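Local coordinates for 6-phosphogluconate dehydratase (Shewanella oneidensis, PDB 2GP4), which catalyses the dehydration of 6-phosphogluconate to 2-keto-3-deoxy-6-phosphogluconate, a step of the Entner-Doudoroff pathway, and probably needs an iron-sulfur cluster for it, absent from this apo form, at residues I33-A38 and W340-E345; E41-A46 and R332-I337. One frame throughout, in Å; residues are numbered along the deposited sequence.

Contact 1 (I33-A38 and W340-E345); sequences IARSKA and WDDFSE
R35 and D342 reach across from opposite directions and meet in a salt bridge, the one pair in contact between 33-38 and 340-345. Its tight part is a single nitrogen: R35 NH2 lies 2.6 Å from D342 OD2, a bond bent to 123° and weak, and 3.3 Å from D342 OD1, straighter at 173° but long and also weak. The carboxylate carbon sits in the guanidinium plane at its edge, yet the two planes are turned 32° apart, and R35 NH1 stays 3.8 Å from D342 OD1. The arginine gets there with CG anti to the backbone N and a bend at chi3. D342 is buried and well supplied: OD1 also pairs with R31, and OD2 accepts from the backbone N of N339. The looser side is that of R35, a partly exposed residue, and of D341, whose OD1 remains 5.9 Å from R35 NH1 and pairs instead with R449. The arrangement is an interhelical salt bridge, tying the long N-terminal helix to the short helix that packs on strands 440-445 and 448-453.

Contact 2 (E41-A46 and R332-I337); sequences EAYLAA and RAAGII
Y43 lays one face of its ring over A334, in the turn where a Schellman motif ends helix 322-333. In that motif G335 is the C-prime residue, its positive phi of 78° turning the chain out of the helix; G335 N bonds to R332 O, and I336 N bonds back to a carbonyl of the last helical turn. The main interaction across the contact is CH-pi: A334 CA stands 3.8 Å from the centroid of the Y43 ring and only 6° off its normal, so the alpha carbon is almost exactly centred. The ring is carried to the turn by a side chain with CG anti to the backbone N, chi1 180°.

Van der Waals contacts with the backbone surround this point. A334 O approaches Y43 CD2 to 3.4 Å, while A333 O comes equally close to Y43 CE1 from an oblique direction. Closer to the helix, Y43 CB lies 4.3 Å from G335 CA, and the absence of a side chain on the glycine lets the backbones come together, with the CA atoms of Y43 and G335 5.6 Å apart.

Polar bonds are made with neighbours rather than between the two segments. A334 O accepts from R40 NH1 and G335 O from S39 OG, so the turn's carbonyls are bonded by side chains of the same helix that supplies the tyrosine. The far end of the ring is fixed by Y43 OH, hydrogen-bonded to L186 O at the end of helix 179-186, and L186 also touches the side chains of A333 and A334. Three helices of the helical N-terminal part thus converge on the ring. Direct apolar side-chain contact across the segments is confined to one pair: A334 CB, 4.1 Å from Y43 CE2.

Both contacts use helix 23-51, about two turns apart, and their centres are about 14 Å from each other; contact 2 is nested within the chain loop closed by contact 1. Contact 1 is partly buried and electrostatic, beside strands 440-445 and 448-453, whereas contact 2 is buried, apolar and backbone-based among helices. The connection from helix 322-333 to helix 340-347 joins them: S36 OG probably bonds to I337 N at 2.7 Å and R35 NH2 to I337 O at 2.9 Å, both running from segment 33-38 to I337. One helix therefore holds the end of one neighbour, the linker and the start of the next.

Contact 1 (I33-A38 and W340-E345)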
loop_
_atom_site.group_PDB
_atom_site.type_symbol
_atom_site.label_atom_id
_atom_site.label_comp_id
_atom_site.label_asym_id
_atom_site.label_seq_id
_atom_site.Cartn_x
_atom_site.Cartn_y
_atom_site.Cartn_z
ATOM N N ILE A 33 3.986 -14.075 -13.332
ATOM C CA ILE A 33 3.211 -15.241 -13.740
ATOM C C ILE A 33 4.076 -16.500 -13.679
ATOM O O ILE A 33 3.644 -17.529 -13.147
ATOM C CB ILE A 33 2.611 -15.065 -15.161
ATOM C CG1 ILE A 33 1.539 -13.964 -15.162
ATOM C CG2 ILE A 33 2.059 -16.404 -15.713
ATOM C CD1 ILE A 33 1.140 -13.480 -16.551
ATOM N N ALA A 34 5.297 -16.405 -14.211
ATOM C CA ALA A 34 6.233 -17.533 -14.241
ATOM C C ALA A 34 6.612 -17.968 -12.838
ATOM O O ALA A 34 6.637 -19.158 -12.529
ATOM C CB ALA A 34 7.488 -17.178 -15.042
ATOM N N ARG A 35 6.895 -16.987 -11.990
ATOM C CA ARG A 35 7.367 -17.247 -10.641
ATOM C C ARG A 35 6.249 -17.768 -9.742
ATOM O O ARG A 35 6.516 -18.462 -8.774
ATOM C CB ARG A 35 7.975 -15.973 -10.057
ATOM C CG ARG A 35 8.734 -16.158 -8.760
ATOM C CD ARG A 35 9.475 -14.888 -8.421
ATOM N NE ARG A 35 8.565 -13.752 -8.405
ATOM C CZ ARG A 35 8.840 -12.551 -8.898
ATOM N NH1 ARG A 35 10.010 -12.301 -9.470
ATOM N NH2 ARG A 35 7.927 -11.600 -8.827
ATOM N N SER A 36 5.007 -17.426 -10.074
ATOM C CA SER A 36 3.836 -17.836 -9.297
ATOM C C SER A 36 3.172 -19.101 -9.849
ATOM O O SER A 36 2.219 -19.611 -9.255
ATOM C CB SER A 36 2.807 -16.701 -9.241
ATOM O OG SER A 36 3.393 -15.486 -8.809
ATOM N N LYS A 37 3.694 -19.600 -10.970
ATOM C CA LYS A 37 3.143 -20.754 -11.701
ATOM C C LYS A 37 2.571 -21.862 -10.813
ATOM O O LYS A 37 1.386 -22.180 -10.912
ATOM C CB LYS A 37 4.204 -21.330 -12.655
ATOM C CG LYS A 37 3.724 -22.449 -13.586
ATOM C CD LYS A 37 3.129 -21.909 -14.884
ATOM C CE LYS A 37 2.507 -23.024 -15.726
ATOM N NZ LYS A 37 3.423 -24.187 -15.965
ATOM N N ALA A 38 3.414 -22.440 -9.960
ATOM C CA ALA A 38 3.017 -23.550 -9.095
ATOM C C ALA A 38 2.038 -23.118 -8.001
ATOM O O ALA A 38 0.973 -23.720 -7.837
ATOM C CB ALA A 38 4.247 -24.216 -8.483
ATOM N N TRP A 340 10.589 -6.977 -4.560
ATOM C CA TRP A 340 11.048 -5.599 -4.759
ATOM C C TRP A 340 11.619 -5.316 -6.142
ATOM O O TRP A 340 11.605 -4.176 -6.588
ATOM C CB TRP A 340 12.037 -5.165 -3.668
ATOM C CG TRP A 340 11.394 -4.957 -2.330
ATOM C CD1 TRP A 340 10.061 -4.747 -2.079
ATOM C CD2 TRP A 340 12.051 -4.910 -1.060
ATOM N NE1 TRP A 340 9.850 -4.585 -0.734
ATOM C CE2 TRP A 340 11.051 -4.674 -0.082
ATOM C CE3 TRP A 340 13.383 -5.050 -0.648
ATOM C CZ2 TRP A 340 11.343 -4.582 1.279
ATOM C CZ3 TRP A 340 13.674 -4.955 0.705
ATOM C CH2 TRP A 340 12.656 -4.721 1.653
ATOM N N ASP A 341 12.116 -6.345 -6.819
ATOM C CA ASP A 341 12.562 -6.190 -8.207
ATOM C C ASP A 341 11.383 -5.806 -9.104
ATOM O O ASP A 341 11.546 -5.036 -10.051
ATOM C CB ASP A 341 13.203 -7.470 -8.730
ATOM C CG ASP A 341 14.369 -7.934 -7.884
ATOM O OD1 ASP A 341 14.172 -8.850 -7.062
ATOM O OD2 ASP A 341 15.482 -7.399 -8.047
ATOM N N ASP A 342 10.200 -6.348 -8.805
ATOM C CA ASP A 342 8.989 -5.975 -9.528
ATOM C C ASP A 342 8.672 -4.497 -9.328
ATOM O O ASP A 342 8.434 -3.787 -10.294
ATOM C CB ASP A 342 7.792 -6.829 -9.103
ATOM C CG ASP A 342 8.055 -8.325 -9.228
ATOM O OD1 ASP A 342 8.797 -8.751 -10.145
ATOM O OD2 ASP A 342 7.503 -9.078 -8.398
ATOM N N PHE A 343 8.689 -4.043 -8.074
ATOM C CA PHE A 343 8.330 -2.662 -7.738
ATOM C C PHE A 343 9.290 -1.659 -8.371
ATOM O O PHE A 343 8.861 -0.679 -8.987
ATOM C CB PHE A 343 8.287 -2.461 -6.219
ATOM C CG PHE A 343 7.021 -2.951 -5.575
ATOM C CD1 PHE A 343 5.910 -2.118 -5.469
ATOM C CD2 PHE A 343 6.939 -4.239 -5.066
ATOM C CE1 PHE A 343 4.738 -2.565 -4.875
ATOM C CE2 PHE A 343 5.771 -4.693 -4.465
ATOM C CZ PHE A 343 4.670 -3.855 -4.372
ATOM N N SER A 344 10.583 -1.933 -8.215
ATOM C CA SER A 344 11.660 -1.053 -8.651
ATOM C C SER A 344 11.692 -0.915 -10.172
ATOM O O SER A 344 11.875 0.186 -10.693
ATOM C CB SER A 344 13.001 -1.582 -8.123
ATOM O OG SER A 344 14.075 -0.714 -8.416
ATOM N N GLU A 345 11.489 -2.026 -10.876
ATOM C CA GLU A 345 11.516 -2.026 -12.340
ATOM C C GLU A 345 10.233 -1.460 -12.955
ATOM O O GLU A 345 10.275 -0.829 -14.016
ATOM C CB GLU A 345 11.883 -3.416 -12.894
ATOM C CG GLU A 345 13.355 -3.760 -12.634
ATOM C CD GLU A 345 13.718 -5.233 -12.788
ATOM O OE1 GLU A 345 12.904 -6.025 -13.314
ATOM O OE2 GLU A 345 14.852 -5.592 -12.381
#

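Contact 2 (E41-A46 and R332-I337)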
loop_
_atom_site.group_PDB
_atom_site.type_symbol
_atom_site.label_atom_id
_atom_site.label_comp_id
_atom_site.label_asym_id
_atom_site.label_seq_id
_atom_site.Cartn_x
_atom_site.Cartn_y
_atom_site.Cartn_z
ATOM N N GLU A 41 -1.376 -22.169 -9.414
ATOM C CA GLU A 41 -2.100 -23.379 -9.816
ATOM C C GLU A 41 -2.711 -24.103 -8.617
ATOM O O GLU A 41 -3.832 -24.609 -8.702
ATOM C CB GLU A 41 -1.211 -24.325 -10.636
ATOM C CG GLU A 41 -1.206 -24.001 -12.133
ATOM C CD GLU A 41 -0.047 -24.640 -12.911
ATOM O OE1 GLU A 41 0.881 -25.209 -12.286
ATOM O OE2 GLU A 41 -0.064 -24.558 -14.164
ATOM N N ALA A 42 -1.983 -24.121 -7.502
ATOM C CA ALA A 42 -2.439 -24.800 -6.290
ATOM C C ALA A 42 -3.567 -24.031 -5.604
ATOM O O ALA A 42 -4.518 -24.633 -5.092
ATOM C CB ALA A 42 -1.274 -25.043 -5.327
ATOM N N TYR A 43 -3.455 -22.702 -5.609
ATOM C CA TYR A 43 -4.500 -21.839 -5.086
ATOM C C TYR A 43 -5.813 -22.065 -5.834
ATOM O O TYR A 43 -6.847 -22.334 -5.215
ATOM C CB TYR A 43 -4.081 -20.361 -5.140
ATOM C CG TYR A 43 -5.136 -19.414 -4.609
ATOM C CD1 TYR A 43 -5.447 -19.382 -3.250
ATOM C CD2 TYR A 43 -5.839 -18.568 -5.468
ATOM C CE1 TYR A 43 -6.414 -18.525 -2.753
ATOM C CE2 TYR A 43 -6.815 -17.698 -4.977
ATOM C CZ TYR A 43 -7.093 -17.685 -3.616
ATOM O OH TYR A 43 -8.054 -16.847 -3.112
ATOM N N LEU A 44 -5.771 -21.972 -7.160
ATOM C CA LEU A 44 -6.979 -22.179 -7.977
ATOM C C LEU A 44 -7.540 -23.603 -7.899
ATOM O O LEU A 44 -8.748 -23.794 -7.992
ATOM C CB LEU A 44 -6.749 -21.758 -9.434
ATOM C CG LEU A 44 -6.320 -20.302 -9.661
ATOM C CD1 LEU A 44 -6.026 -20.053 -11.133
ATOM C CD2 LEU A 44 -7.361 -19.308 -9.132
ATOM N N ALA A 45 -6.668 -24.591 -7.722
ATOM C CA ALA A 45 -7.105 -25.977 -7.506
ATOM C C ALA A 45 -7.884 -26.118 -6.196
ATOM O O ALA A 45 -8.930 -26.768 -6.157
ATOM C CB ALA A 45 -5.915 -26.933 -7.532
ATOM N N ALA A 46 -7.376 -25.490 -5.134
ATOM C CA ALA A 46 -8.032 -25.505 -3.827
ATOM C C ALA A 46 -9.377 -24.788 -3.868
ATOM O O ALA A 46 -10.361 -25.278 -3.306
ATOM C CB ALA A 46 -7.135 -24.889 -2.778
ATOM N N ARG A 332 0.295 -12.843 -2.176
ATOM C CA ARG A 332 0.791 -14.128 -1.680
ATOM C C ARG A 332 -0.339 -15.043 -1.247
ATOM O O ARG A 332 -0.297 -16.242 -1.511
ATOM C CB ARG A 332 1.794 -13.950 -0.535
ATOM C CG ARG A 332 2.612 -15.215 -0.230
ATOM C CD ARG A 332 3.424 -15.650 -1.450
ATOM N NE ARG A 332 3.822 -17.054 -1.415
ATOM C CZ ARG A 332 3.072 -18.061 -1.862
ATOM N NH1 ARG A 332 1.865 -17.828 -2.365
ATOM N NH2 ARG A 332 3.530 -19.307 -1.806
ATOM N N ALA A 333 -1.349 -14.465 -0.599
ATOM C CA ALA A 333 -2.538 -15.205 -0.188
ATOM C C ALA A 333 -3.212 -15.846 -1.396
ATOM O O ALA A 333 -3.792 -16.924 -1.287
ATOM C CB ALA A 333 -3.515 -14.289 0.555
ATOM N N ALA A 334 -3.110 -15.184 -2.546
ATOM C CA ALA A 334 -3.742 -15.643 -3.783
ATOM C C ALA A 334 -2.797 -16.446 -4.671
ATOM O O ALA A 334 -3.079 -16.649 -5.858
ATOM C CB ALA A 334 -4.314 -14.455 -4.548
ATOM N N GLY A 335 -1.680 -16.894 -4.097
ATOM C CA GLY A 335 -0.704 -17.709 -4.823
ATOM C C GLY A 335 0.205 -16.933 -5.762
ATOM O O GLY A 335 0.901 -17.526 -6.596
ATOM N N ILE A 336 0.214 -15.609 -5.620
ATOM C CA ILE A 336 0.988 -14.737 -6.496
ATOM C C ILE A 336 2.198 -14.166 -5.765
ATOM O O ILE A 336 2.060 -13.545 -4.710
ATOM C CB ILE A 336 0.102 -13.606 -7.077
ATOM C CG1 ILE A 336 -1.072 -14.215 -7.856
ATOM C CG2 ILE A 336 0.920 -12.690 -7.985
ATOM C CD1 ILE A 336 -2.328 -13.366 -7.884
ATOM N N ILE A 337 3.382 -14.386 -6.331
ATOM C CA ILE A 337 4.633 -13.980 -5.694
ATOM C C ILE A 337 5.224 -12.738 -6.361
ATOM O O ILE A 337 5.643 -12.792 -7.517
ATOM C CB ILE A 337 5.672 -15.135 -5.687
ATOM C CG1 ILE A 337 5.026 -16.433 -5.174
ATOM C CG2 ILE A 337 6.914 -14.737 -4.872
ATOM C CD1 ILE A 337 5.945 -17.651 -5.139
#